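Local coordinates for protein octenoyl-CoA reductase/carboxylase (PDB 4A0S) that reductively carboxylates 2-octenoyl-CoA with an NADP cofactor, supplying an unusual polyketide extender unit for cinnabaramide biosynthesis, and works as a homotetramer, at residues A[224-229]-A[309-314]; A[317-322]-A[343-348]; A[332-337]-A[355-360]. All blocks are in the same frame, centred on the assembly; numbering follows the deposited sequence.

In the fold
The chain enters this set at strand 223-226, makes an 80-residue excursion through helix 232-243, strands 247-252 and 269-271 and helix 285-303, and closes it with contact 1, where strand 309-312 settles beside its partner. Contact 2 then opens on helix 316-325 and contact 3 on strand 331-334; contact 2 closes at strand 342-346 and contact 3 at strand 356-359, so these two cross while contact 1 precedes both. Contacts 1 and 3 lie in one parallel sheet, joined where 309-312 pairs with 331-334, and both reach the NADP. Contact 2 sets strand 342-346 against helix 316-325, which packs on that sheet; it shares Phe319 packing with contact 3, and meets the second subunit, as contact 3 does.

Contact 1 (A[224-229]-A[309-314]); sequences VLIWGA and IVFEHT. With NAP (NADP nicotinamide-adenine-dinucleotide phosphate), chain F.
Trp227 is the largest bump of this contact, burying about 95 Å² against 309-314. Its pyrrole edge fits against Val310, with CG1 lying 3.3 Å from Trp227 NE1 near the ring plane, while Glu312 OE2 sits over one face; on that same side, oblique to the ring, Thr314 OG1 lies 3.3 Å from Trp227 CB. These polar atoms have other partners: Trp227 NE1 makes a weak hydrogen bond to Ser322 OG, Glu312 OE2 bonds Ser322 and Thr318 of the following helix, and Thr314 OG1 bonds Thr318.

Upstream, the bumps match row by row. Val224 and Ile309 run abreast on the same face, with Val224 CG1 4.1 Å from Ile309 CB. Phe311 has CG anti to the backbone N (chi1 -175°); its CD1 is 3.8 Å from Ile226 CG2. That face is roofed by helices 200-210 and 232-243; Leu225 and Val310 face helix 316-325. Parallel pairing holds the register, Leu225 N giving to Ile309 O, Phe311 N to Leu225 O and Trp227 N to Phe311 O.

Beyond the strand ends, side chains and cofactor replace sheet pairing. His313 NE2 donates to Trp227 O at 2.7 Å, from above the carbonyl plane. Gly228 is the hollow here: the His313 ring, Thr314 CG2 and the cofactor ribose crowd its CA so closely that no side chain would fit, and NADP O2B comes to 3.3 Å of that CA. Following strand 223-226, the sheet's first in chain order, Gly228 opens the glycine-rich turn through Gly232 beside the NADP, as in Rossmann folds.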
# COMPACT_ATOMS: atom_id res chain seq x y z
N VAL A 224 13.96 -0.87 -14.57
CA VAL A 224 13.33 -2.17 -14.55
C VAL A 224 14.11 -3.08 -15.46
O VAL A 224 14.19 -2.85 -16.67
CB VAL A 224 11.86 -2.12 -15.04
CG1 VAL A 224 11.24 -3.49 -14.96
CG2 VAL A 224 11.04 -1.12 -14.20
N LEU A 225 14.69 -4.11 -14.87
CA LEU A 225 15.42 -5.08 -15.63
C LEU A 225 14.42 -6.08 -16.15
O LEU A 225 13.66 -6.67 -15.39
CB LEU A 225 16.43 -5.79 -14.75
CG LEU A 225 17.35 -6.78 -15.47
CD1 LEU A 225 18.32 -6.03 -16.36
CD2 LEU A 225 18.08 -7.60 -14.45
N ILE A 226 14.41 -6.26 -17.46
CA ILE A 226 13.41 -7.10 -18.06
C ILE A 226 14.11 -8.28 -18.69
O ILE A 226 14.81 -8.14 -19.68
CB ILE A 226 12.60 -6.33 -19.12
CG1 ILE A 226 11.97 -5.09 -18.49
CG2 ILE A 226 11.54 -7.25 -19.76
CD1 ILE A 226 11.54 -4.05 -19.45
N TRP A 227 13.91 -9.45 -18.09
CA TRP A 227 14.37 -10.69 -18.68
C TRP A 227 13.54 -11.08 -19.90
O TRP A 227 12.39 -10.65 -20.05
CB TRP A 227 14.28 -11.81 -17.66
CG TRP A 227 15.25 -11.66 -16.58
CD1 TRP A 227 14.99 -11.27 -15.29
CD2 TRP A 227 16.65 -11.90 -16.65
NE1 TRP A 227 16.14 -11.24 -14.57
CE2 TRP A 227 17.18 -11.64 -15.37
CE3 TRP A 227 17.51 -12.32 -17.68
CZ2 TRP A 227 18.55 -11.78 -15.08
CZ3 TRP A 227 18.86 -12.46 -17.39
CH2 TRP A 227 19.37 -12.19 -16.10
N GLY A 228 14.12 -11.93 -20.76
CA GLY A 228 13.43 -12.42 -21.94
C GLY A 228 12.65 -11.29 -22.59
O GLY A 228 11.47 -11.45 -22.92
N ALA A 229 13.33 -10.16 -22.77
CA ALA A 229 12.65 -8.89 -23.01
C ALA A 229 11.99 -8.77 -24.38
O ALA A 229 11.08 -7.97 -24.55
CB ALA A 229 13.60 -7.73 -22.78
N ILE A 309 13.08 -2.85 -10.13
CA ILE A 309 12.19 -3.97 -10.35
C ILE A 309 12.87 -4.87 -11.35
O ILE A 309 13.39 -4.40 -12.37
CB ILE A 309 10.83 -3.53 -10.91
CG1 ILE A 309 10.09 -2.61 -9.94
CG2 ILE A 309 9.94 -4.76 -11.24
CD1 ILE A 309 9.02 -1.79 -10.63
N VAL A 310 12.88 -6.16 -11.05
CA VAL A 310 13.33 -7.15 -12.00
C VAL A 310 12.09 -7.88 -12.45
O VAL A 310 11.33 -8.43 -11.64
CB VAL A 310 14.32 -8.13 -11.39
CG1 VAL A 310 14.77 -9.12 -12.43
CG2 VAL A 310 15.49 -7.36 -10.79
N PHE A 311 11.92 -7.90 -13.75
CA PHE A 311 10.76 -8.49 -14.39
C PHE A 311 11.17 -9.91 -14.78
O PHE A 311 11.93 -10.12 -15.72
CB PHE A 311 10.39 -7.65 -15.60
CG PHE A 311 9.13 -8.07 -16.29
CD1 PHE A 311 9.17 -9.01 -17.32
CD2 PHE A 311 7.92 -7.52 -15.94
CE1 PHE A 311 8.00 -9.40 -17.98
CE2 PHE A 311 6.75 -7.88 -16.59
CZ PHE A 311 6.79 -8.84 -17.61
N GLU A 312 10.70 -10.86 -13.98
CA GLU A 312 11.03 -12.26 -14.15
C GLU A 312 9.96 -13.08 -14.84
O GLU A 312 8.78 -12.77 -14.78
CB GLU A 312 11.31 -12.89 -12.79
CG GLU A 312 12.75 -12.97 -12.48
CD GLU A 312 13.42 -14.10 -13.22
OE1 GLU A 312 12.71 -14.94 -13.80
OE2 GLU A 312 14.65 -14.17 -13.20
N HIS A 313 10.40 -14.15 -15.48
CA HIS A 313 9.51 -15.15 -16.06
C HIS A 313 10.36 -16.22 -16.72
O HIS A 313 9.89 -17.29 -17.03
CB HIS A 313 8.59 -14.52 -17.09
CG HIS A 313 9.32 -13.76 -18.15
ND1 HIS A 313 9.73 -14.34 -19.33
CD2 HIS A 313 9.69 -12.46 -18.21
CE1 HIS A 313 10.33 -13.42 -20.07
NE2 HIS A 313 10.32 -12.28 -19.41
N THR A 314 11.64 -15.89 -16.92
CA THR A 314 12.58 -16.79 -17.55
C THR A 314 12.89 -17.95 -16.64
O THR A 314 13.23 -19.02 -17.12
CB THR A 314 13.88 -16.07 -17.93
OG1 THR A 314 14.12 -15.00 -17.00
CG2 THR A 314 13.76 -15.50 -19.33
PA NAP F . 7.85 -15.69 -25.20
O1A NAP F . 7.07 -14.69 -26.14
O2A NAP F . 8.37 -16.94 -25.84
O5B NAP F . 9.03 -14.89 -24.63
C5B NAP F . 9.81 -15.53 -23.63
C4B NAP F . 11.19 -14.90 -23.68
O4B NAP F . 11.94 -15.53 -22.64
C3B NAP F . 11.93 -15.16 -25.01
O3B NAP F . 12.05 -13.91 -25.64
C2B NAP F . 13.33 -15.57 -24.58
O2B NAP F . 14.19 -14.44 -24.41
C1B NAP F . 13.14 -16.18 -23.25
N9A NAP F . 12.81 -17.62 -23.45
C8A NAP F . 12.14 -18.20 -24.45
N7A NAP F . 12.02 -19.52 -24.22
C5A NAP F . 12.63 -19.75 -23.07
C6A NAP F . 12.86 -20.90 -22.35
N6A NAP F . 12.38 -22.06 -22.80
N1A NAP F . 13.51 -20.80 -21.21
C2A NAP F . 13.95 -19.63 -20.75
N3A NAP F . 13.78 -18.51 -21.42
C4A NAP F . 13.12 -18.55 -22.57
O3 NAP F . 6.93 -16.10 -23.95
PN NAP F . 6.15 -15.04 -23.04
O1N NAP F . 4.73 -15.00 -23.72
O2N NAP F . 6.88 -13.74 -22.83
O5D NAP F . 6.05 -15.93 -21.72
C5D NAP F . 7.27 -16.10 -21.01
C4D NAP F . 6.92 -16.93 -19.81
O4D NAP F . 5.89 -16.19 -19.08
C3D NAP F . 6.28 -18.27 -20.17
O3D NAP F . 6.84 -19.18 -19.20
C2D NAP F . 4.80 -18.05 -19.93
O2D NAP F . 4.12 -19.28 -19.58
C1D NAP F . 4.90 -17.18 -18.69
N1N NAP F . 3.74 -16.33 -18.69
C2N NAP F . 3.02 -16.26 -17.51
C3N NAP F . 1.93 -15.44 -17.53
C7N NAP F . 1.16 -15.37 -16.27
O7N NAP F . 1.54 -15.93 -15.24
N7N NAP F . 0.04 -14.71 -16.40
C4N NAP F . 1.55 -14.71 -18.66
C5N NAP F . 2.27 -14.76 -19.84
C6N NAP F . 3.38 -15.58 -19.85
P2B NAP F . 15.76 -14.77 -24.38
O1X NAP F . 16.27 -13.25 -24.65
O2X NAP F . 16.21 -15.25 -22.91
O3X NAP F . 15.90 -15.75 -25.51

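Contact 2 (A[317-322]-A[343-348]); sequences VTFGLS and HTFDNR. With CO8 (octanoyl-coenzyme A), chain L.
Phe319 and His343 meet obliquely, not as a regular stack. With CG anti to the backbone N (chi1 -172°), the Phe319 ring leaves its helix toward the strand, and His343 ND1 lies over one of its faces, 3.1 Å from Phe319 CG and displaced toward the rim. The ring planes are mutually inclined, and Phe319 CB in turn covers the imidazole face in a CH-pi contact. The other nitrogen, His343 NE2, is bonded to Ser337 OG, which helps set the rotation of the imidazole.

Phe345 completes an aromatic cluster. Its CG stands between the backbone N and the carbonyl carbon (chi1 72°), and its ring receives the edge of Phe319 in an offset edge-to-face pair with planes at 75°; Phe319 CE2 is 3.8 Å from Phe345 CD1. Close approach of helix to strand is possible at Gly320, whose CA comes to 3.5 Å from Thr344 O. One water ties the two backbones, giving to Gly320 O at 2.8 Å and accepting from Asp346 N at 2.9 Å.

The cluster backs a subunit interface, since His343 to Phe345 pair antiparallel with a strand of the second subunit, whose own His343 meets the Phe345 ring.

Where the strand turns into helix 347-352, Asp346 is the N-cap: OD1 accepts from Arg348 N on its anti side. The guanidinium also holds this carboxylate in a bidentate salt bridge, side-on and almost in plane, Arg348 NE to Asp346 OD1 and NH2 to OD2 (2.6 Å), each through a syn lone pair. In the bound acyl-CoA, octanoyl-CoA, methyl CDP rests over the centre of one guanidinium face, and Arg348 NH1 makes a weak bond to O9P at 3.0 Å.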
# COMPACT_ATOMS: atom_id res chain seq x y z
N VAL A 317 16.93 -20.29 -14.23
CA VAL A 317 18.23 -19.91 -14.76
C VAL A 317 18.61 -18.49 -14.35
O VAL A 317 19.76 -18.22 -14.01
CB VAL A 317 18.25 -20.07 -16.29
CG1 VAL A 317 19.43 -19.34 -16.90
CG2 VAL A 317 18.31 -21.54 -16.65
N THR A 318 17.63 -17.60 -14.36
CA THR A 318 17.86 -16.18 -14.12
C THR A 318 17.45 -15.74 -12.73
O THR A 318 17.82 -14.65 -12.28
CB THR A 318 17.06 -15.32 -15.12
OG1 THR A 318 15.68 -15.67 -15.04
CG2 THR A 318 17.55 -15.57 -16.53
N PHE A 319 16.66 -16.56 -12.04
CA PHE A 319 16.01 -16.06 -10.85
C PHE A 319 16.97 -15.70 -9.74
O PHE A 319 16.78 -14.70 -9.07
CB PHE A 319 14.96 -17.02 -10.33
CG PHE A 319 14.13 -16.46 -9.23
CD1 PHE A 319 13.03 -15.67 -9.50
CD2 PHE A 319 14.48 -16.68 -7.90
CE1 PHE A 319 12.27 -15.13 -8.49
CE2 PHE A 319 13.72 -16.12 -6.87
CZ PHE A 319 12.63 -15.34 -7.18
N GLY A 320 17.99 -16.52 -9.53
CA GLY A 320 19.01 -16.27 -8.53
C GLY A 320 19.69 -14.96 -8.83
O GLY A 320 19.98 -14.18 -7.93
N LEU A 321 19.91 -14.71 -10.12
CA LEU A 321 20.47 -13.43 -10.57
C LEU A 321 19.50 -12.29 -10.23
O LEU A 321 19.92 -11.27 -9.70
CB LEU A 321 20.73 -13.47 -12.07
CG LEU A 321 21.64 -14.62 -12.52
CD1 LEU A 321 21.51 -14.85 -14.02
CD2 LEU A 321 23.05 -14.26 -12.15
N SER A 322 18.22 -12.50 -10.54
CA SER A 322 17.18 -11.49 -10.34
C SER A 322 17.15 -11.03 -8.89
O SER A 322 17.08 -9.82 -8.63
CB SER A 322 15.82 -12.03 -10.75
OG SER A 322 15.80 -12.25 -12.14
N HIS A 343 13.15 -22.77 -8.50
CA HIS A 343 14.03 -21.63 -8.34
C HIS A 343 14.92 -21.85 -7.16
O HIS A 343 14.47 -22.35 -6.14
CB HIS A 343 13.22 -20.38 -8.11
CG HIS A 343 12.49 -19.90 -9.33
ND1 HIS A 343 11.94 -18.64 -9.41
CD2 HIS A 343 12.26 -20.50 -10.52
CE1 HIS A 343 11.39 -18.49 -10.60
NE2 HIS A 343 11.57 -19.60 -11.30
N THR A 344 16.19 -21.49 -7.32
CA THR A 344 17.12 -21.38 -6.22
C THR A 344 17.67 -19.97 -6.20
O THR A 344 17.97 -19.39 -7.24
CB THR A 344 18.26 -22.39 -6.32
OG1 THR A 344 17.69 -23.71 -6.33
CG2 THR A 344 19.24 -22.26 -5.14
N PHE A 345 17.76 -19.43 -5.00
CA PHE A 345 18.28 -18.11 -4.81
C PHE A 345 18.92 -18.04 -3.44
O PHE A 345 18.63 -18.86 -2.55
CB PHE A 345 17.18 -17.04 -4.96
CG PHE A 345 16.19 -17.02 -3.83
CD1 PHE A 345 15.11 -17.89 -3.82
CD2 PHE A 345 16.37 -16.15 -2.76
CE1 PHE A 345 14.19 -17.88 -2.75
CE2 PHE A 345 15.46 -16.13 -1.69
CZ PHE A 345 14.37 -17.00 -1.69
N ASP A 346 19.80 -17.06 -3.28
CA ASP A 346 20.47 -16.82 -2.04
C ASP A 346 19.59 -15.85 -1.24
O ASP A 346 19.41 -14.70 -1.62
CB ASP A 346 21.85 -16.23 -2.33
CG ASP A 346 22.71 -16.08 -1.10
OD1 ASP A 346 22.19 -15.87 0.01
OD2 ASP A 346 23.95 -16.16 -1.26
N ASN A 347 19.04 -16.35 -0.15
CA ASN A 347 18.10 -15.57 0.63
C ASN A 347 18.74 -14.41 1.35
O ASN A 347 18.06 -13.46 1.73
CB ASN A 347 17.34 -16.44 1.63
CG ASN A 347 16.12 -15.72 2.22
OD1 ASN A 347 15.35 -15.08 1.50
ND2 ASN A 347 15.96 -15.81 3.53
N ARG A 348 20.05 -14.46 1.53
CA ARG A 348 20.75 -13.34 2.13
C ARG A 348 20.48 -12.06 1.35
O ARG A 348 20.20 -11.02 1.93
CB ARG A 348 22.24 -13.60 2.24
CG ARG A 348 22.56 -14.61 3.32
CD ARG A 348 24.02 -14.98 3.28
NE ARG A 348 24.45 -15.26 1.91
CZ ARG A 348 25.72 -15.31 1.52
NH1 ARG A 348 26.69 -15.10 2.39
NH2 ARG A 348 26.01 -15.56 0.25
N1A CO8 L . 37.83 -14.09 5.79
C2A CO8 L . 37.99 -12.84 5.38
N3A CO8 L . 37.18 -12.29 4.48
C4A CO8 L . 36.16 -13.00 3.96
C5A CO8 L . 35.96 -14.32 4.37
C6A CO8 L . 36.83 -14.86 5.32
N6A CO8 L . 36.68 -16.11 5.75
N7A CO8 L . 34.90 -14.79 3.72
C8A CO8 L . 34.45 -13.82 2.93
N9A CO8 L . 35.21 -12.72 3.07
C1B CO8 L . 35.02 -11.41 2.36
C2B CO8 L . 35.33 -11.39 0.85
O2B CO8 L . 35.99 -10.16 0.52
C3B CO8 L . 33.95 -11.45 0.20
O3B CO8 L . 33.93 -10.71 -1.03
P3B CO8 L . 33.62 -11.46 -2.43
O7A CO8 L . 34.71 -12.66 -2.51
O8A CO8 L . 32.17 -12.17 -2.25
O9A CO8 L . 33.67 -10.52 -3.57
C4B CO8 L . 33.08 -10.70 1.20
O4B CO8 L . 33.59 -11.09 2.49
C5B CO8 L . 31.59 -11.07 0.99
O5B CO8 L . 30.70 -10.21 1.74
P1A CO8 L . 30.28 -8.71 1.22
O1A CO8 L . 29.13 -8.20 2.25
O2A CO8 L . 31.43 -7.78 1.14
O3A CO8 L . 29.58 -8.86 -0.26
P2A CO8 L . 27.97 -8.72 -0.55
O4A CO8 L . 27.79 -9.37 -2.01
O5A CO8 L . 27.40 -7.34 -0.46
O6A CO8 L . 27.23 -9.75 0.45
CBP CO8 L . 25.62 -10.48 2.12
CCP CO8 L . 26.00 -9.40 1.10
CDP CO8 L . 25.39 -11.79 1.35
CEP CO8 L . 24.32 -10.04 2.81
CAP CO8 L . 26.80 -10.64 3.13
OAP CO8 L . 27.18 -9.35 3.65
C9P CO8 L . 26.43 -11.53 4.32
O9P CO8 L . 26.32 -12.76 4.20
N8P CO8 L . 26.26 -10.84 5.44
C7P CO8 L . 25.85 -11.45 6.71
C6P CO8 L . 24.38 -11.85 6.58
C5P CO8 L . 24.12 -13.04 7.50
O5P CO8 L . 24.33 -14.19 7.12
N4P CO8 L . 23.70 -12.73 8.73
C3P CO8 L . 23.47 -11.35 9.17
C2P CO8 L . 22.70 -11.40 10.48
S1P CO8 L . 20.90 -11.67 10.25
C1' CO8 L . 20.48 -11.20 11.85
O1' CO8 L . 20.60 -12.02 12.77
C2' CO8 L . 20.07 -9.88 12.04
C3' CO8 L . 19.71 -9.40 13.30
C4' CO8 L . 19.24 -8.10 13.51
C5' CO8 L . 19.30 -7.15 12.31
C6' CO8 L . 19.04 -5.70 12.75
C7' CO8 L . 19.43 -4.79 11.60
C8' CO8 L . 19.09 -3.35 11.95
O HOH W 1 20.77 -15.84 -5.76

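Contact 3 (A[332-337]-A[355-360]); sequences VVTCGS and KKIVGS. With NAP (NADP nicotinamide-adenine-dinucleotide phosphate), chain F.
The last two parallel strands of the Rossmann-type sheet, 331-334 and 356-359, meet here as Val332 pairs with Ile357, Val333 with Val358 and Thr334 with Gly359. Four backbone bonds alternate across the pair: Val332 N to Lys356 O, Val358 N to Val332 O, Thr334 N to Val358 O and Ser360 N to Thr334 O.

On one face, Val333 turns CG2 anti to the backbone N, while CG1 stands between N and the carbonyl carbon (chi1 58°). CG2 therefore reaches across, 4.1 Å from Val358 CB, and also touches Ser360 CB at 3.9 Å; Met209 of helix 200-210 packs over Val333 and Ser360. The reverse face carries Val332, Ile357 and Thr334. There Val332 CB approaches Ile357 CG1 at 4.3 Å, Thr334 CG2 meets Ile357 CG2 at 4.1 Å, and Phe319 of helix 316-325 lies against both Val332 and Ile357.

Strand 356-359 is the outermost of the sheet within its chain but not within the assembly: Lys356, Ile357 and Val358 pair antiparallel with a strand of the second subunit, so the Rossmann sheet runs on through the interface. From that subunit Asn347 ND2 also donates to Thr334 OG1, which receives a second, weak bond from Gly336 N, a tie that spans the exit of the strand.

Past the strand end the pair opens onto the nicotinamide end of the cofactor. Cys335 CA makes a CA-H...O contact with Ser360 O at 3.1 Å, and Cys335 CB lies 3.2 Å from the same oxygen. The thiol is placed between backbone N and carbonyl carbon (chi1 67°), and Cys335 SG lies against the nicotinamide ring, 3.9 Å from NADP C3N.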
# COMPACT_ATOMS: atom_id res chain seq x y z
N VAL A 332 11.60 -8.35 -7.22
CA VAL A 332 11.59 -9.28 -8.32
C VAL A 332 10.12 -9.66 -8.47
O VAL A 332 9.52 -10.20 -7.55
CB VAL A 332 12.42 -10.53 -8.00
CG1 VAL A 332 12.33 -11.51 -9.16
CG2 VAL A 332 13.86 -10.16 -7.70
N VAL A 333 9.55 -9.35 -9.61
CA VAL A 333 8.18 -9.74 -9.88
C VAL A 333 8.23 -10.84 -10.91
O VAL A 333 8.88 -10.69 -11.94
CB VAL A 333 7.28 -8.55 -10.28
CG1 VAL A 333 7.80 -7.82 -11.55
CG2 VAL A 333 5.82 -8.98 -10.44
N THR A 334 7.58 -11.96 -10.62
CA THR A 334 7.69 -13.13 -11.48
C THR A 334 6.33 -13.69 -11.82
O THR A 334 5.45 -13.78 -10.95
CB THR A 334 8.53 -14.25 -10.83
OG1 THR A 334 8.53 -15.40 -11.70
CG2 THR A 334 7.96 -14.64 -9.46
N CYS A 335 6.16 -14.08 -13.08
CA CYS A 335 4.91 -14.69 -13.52
C CYS A 335 5.15 -15.99 -14.26
O CYS A 335 4.26 -16.52 -14.92
CB CYS A 335 4.16 -13.74 -14.46
SG CYS A 335 5.00 -13.46 -16.04
N GLY A 336 6.36 -16.51 -14.14
CA GLY A 336 6.67 -17.68 -14.94
C GLY A 336 8.04 -18.21 -14.63
O GLY A 336 8.79 -17.62 -13.86
N SER A 337 8.34 -19.33 -15.26
CA SER A 337 9.59 -20.02 -15.04
C SER A 337 9.90 -20.83 -16.29
O SER A 337 9.96 -22.05 -16.24
CB SER A 337 9.46 -20.95 -13.84
OG SER A 337 9.37 -20.23 -12.64
N LYS A 355 14.59 -7.09 0.01
CA LYS A 355 13.98 -7.21 -1.31
C LYS A 355 12.68 -8.01 -1.23
O LYS A 355 12.45 -8.74 -0.27
CB LYS A 355 14.95 -7.88 -2.28
CG LYS A 355 16.33 -7.24 -2.27
CD LYS A 355 17.18 -7.76 -3.40
CE LYS A 355 18.63 -7.30 -3.26
NZ LYS A 355 19.44 -7.79 -4.41
N LYS A 356 11.86 -7.89 -2.26
CA LYS A 356 10.62 -8.63 -2.34
C LYS A 356 10.59 -9.43 -3.61
O LYS A 356 11.10 -8.99 -4.65
CB LYS A 356 9.43 -7.67 -2.36
CG LYS A 356 9.29 -6.77 -1.18
CD LYS A 356 7.91 -6.09 -1.20
CE LYS A 356 7.88 -4.80 -2.04
NZ LYS A 356 7.40 -5.01 -3.46
N ILE A 357 9.96 -10.58 -3.54
CA ILE A 357 9.62 -11.34 -4.71
C ILE A 357 8.12 -11.38 -4.77
O ILE A 357 7.46 -11.89 -3.86
CB ILE A 357 10.13 -12.78 -4.67
CG1 ILE A 357 11.64 -12.83 -4.46
CG2 ILE A 357 9.75 -13.49 -5.97
CD1 ILE A 357 12.10 -14.14 -3.82
N VAL A 358 7.57 -10.82 -5.84
CA VAL A 358 6.14 -10.77 -6.01
C VAL A 358 5.76 -11.76 -7.10
O VAL A 358 6.16 -11.61 -8.25
CB VAL A 358 5.66 -9.35 -6.33
CG1 VAL A 358 4.13 -9.35 -6.52
CG2 VAL A 358 6.08 -8.40 -5.19
N GLY A 359 5.01 -12.78 -6.71
CA GLY A 359 4.49 -13.75 -7.64
C GLY A 359 3.30 -13.07 -8.27
O GLY A 359 2.48 -12.48 -7.57
N SER A 360 3.23 -13.09 -9.59
CA SER A 360 2.13 -12.47 -10.28
C SER A 360 1.59 -13.39 -11.37
O SER A 360 2.32 -14.18 -11.93
CB SER A 360 2.56 -11.15 -10.89
OG SER A 360 1.42 -10.44 -11.31
PA NAP F . 7.85 -15.69 -25.20
O1A NAP F . 7.07 -14.69 -26.14
O2A NAP F . 8.37 -16.94 -25.84
O5B NAP F . 9.03 -14.89 -24.63
C5B NAP F . 9.81 -15.53 -23.63
C4B NAP F . 11.19 -14.90 -23.68
O4B NAP F . 11.94 -15.53 -22.64
C3B NAP F . 11.93 -15.16 -25.01
O3B NAP F . 12.05 -13.91 -25.64
C2B NAP F . 13.33 -15.57 -24.58
O2B NAP F . 14.19 -14.44 -24.41
C1B NAP F . 13.14 -16.18 -23.25
N9A NAP F . 12.81 -17.62 -23.45
C8A NAP F . 12.14 -18.20 -24.45
N7A NAP F . 12.02 -19.52 -24.22
C5A NAP F . 12.63 -19.75 -23.07
C6A NAP F . 12.86 -20.90 -22.35
N6A NAP F . 12.38 -22.06 -22.80
N1A NAP F . 13.51 -20.80 -21.21
C2A NAP F . 13.95 -19.63 -20.75
N3A NAP F . 13.78 -18.51 -21.42
C4A NAP F . 13.12 -18.55 -22.57
O3 NAP F . 6.93 -16.10 -23.95
PN NAP F . 6.15 -15.04 -23.04
O1N NAP F . 4.73 -15.00 -23.72
O2N NAP F . 6.88 -13.74 -22.83
O5D NAP F . 6.05 -15.93 -21.72
C5D NAP F . 7.27 -16.10 -21.01
C4D NAP F . 6.92 -16.93 -19.81
O4D NAP F . 5.89 -16.19 -19.08
C3D NAP F . 6.28 -18.27 -20.17
O3D NAP F . 6.84 -19.18 -19.20
C2D NAP F . 4.80 -18.05 -19.93
O2D NAP F . 4.12 -19.28 -19.58
C1D NAP F . 4.90 -17.18 -18.69
N1N NAP F . 3.74 -16.33 -18.69
C2N NAP F . 3.02 -16.26 -17.51
C3N NAP F . 1.93 -15.44 -17.53
C7N NAP F . 1.16 -15.37 -16.27
O7N NAP F . 1.54 -15.93 -15.24
N7N NAP F . 0.04 -14.71 -16.40
C4N NAP F . 1.55 -14.71 -18.66
C5N NAP F . 2.27 -14.76 -19.84
C6N NAP F . 3.38 -15.58 -19.85
P2B NAP F . 15.76 -14.77 -24.38
O1X NAP F . 16.27 -13.25 -24.65
O2X NAP F . 16.21 -15.25 -22.91
O3X NAP F . 15.90 -15.75 -25.51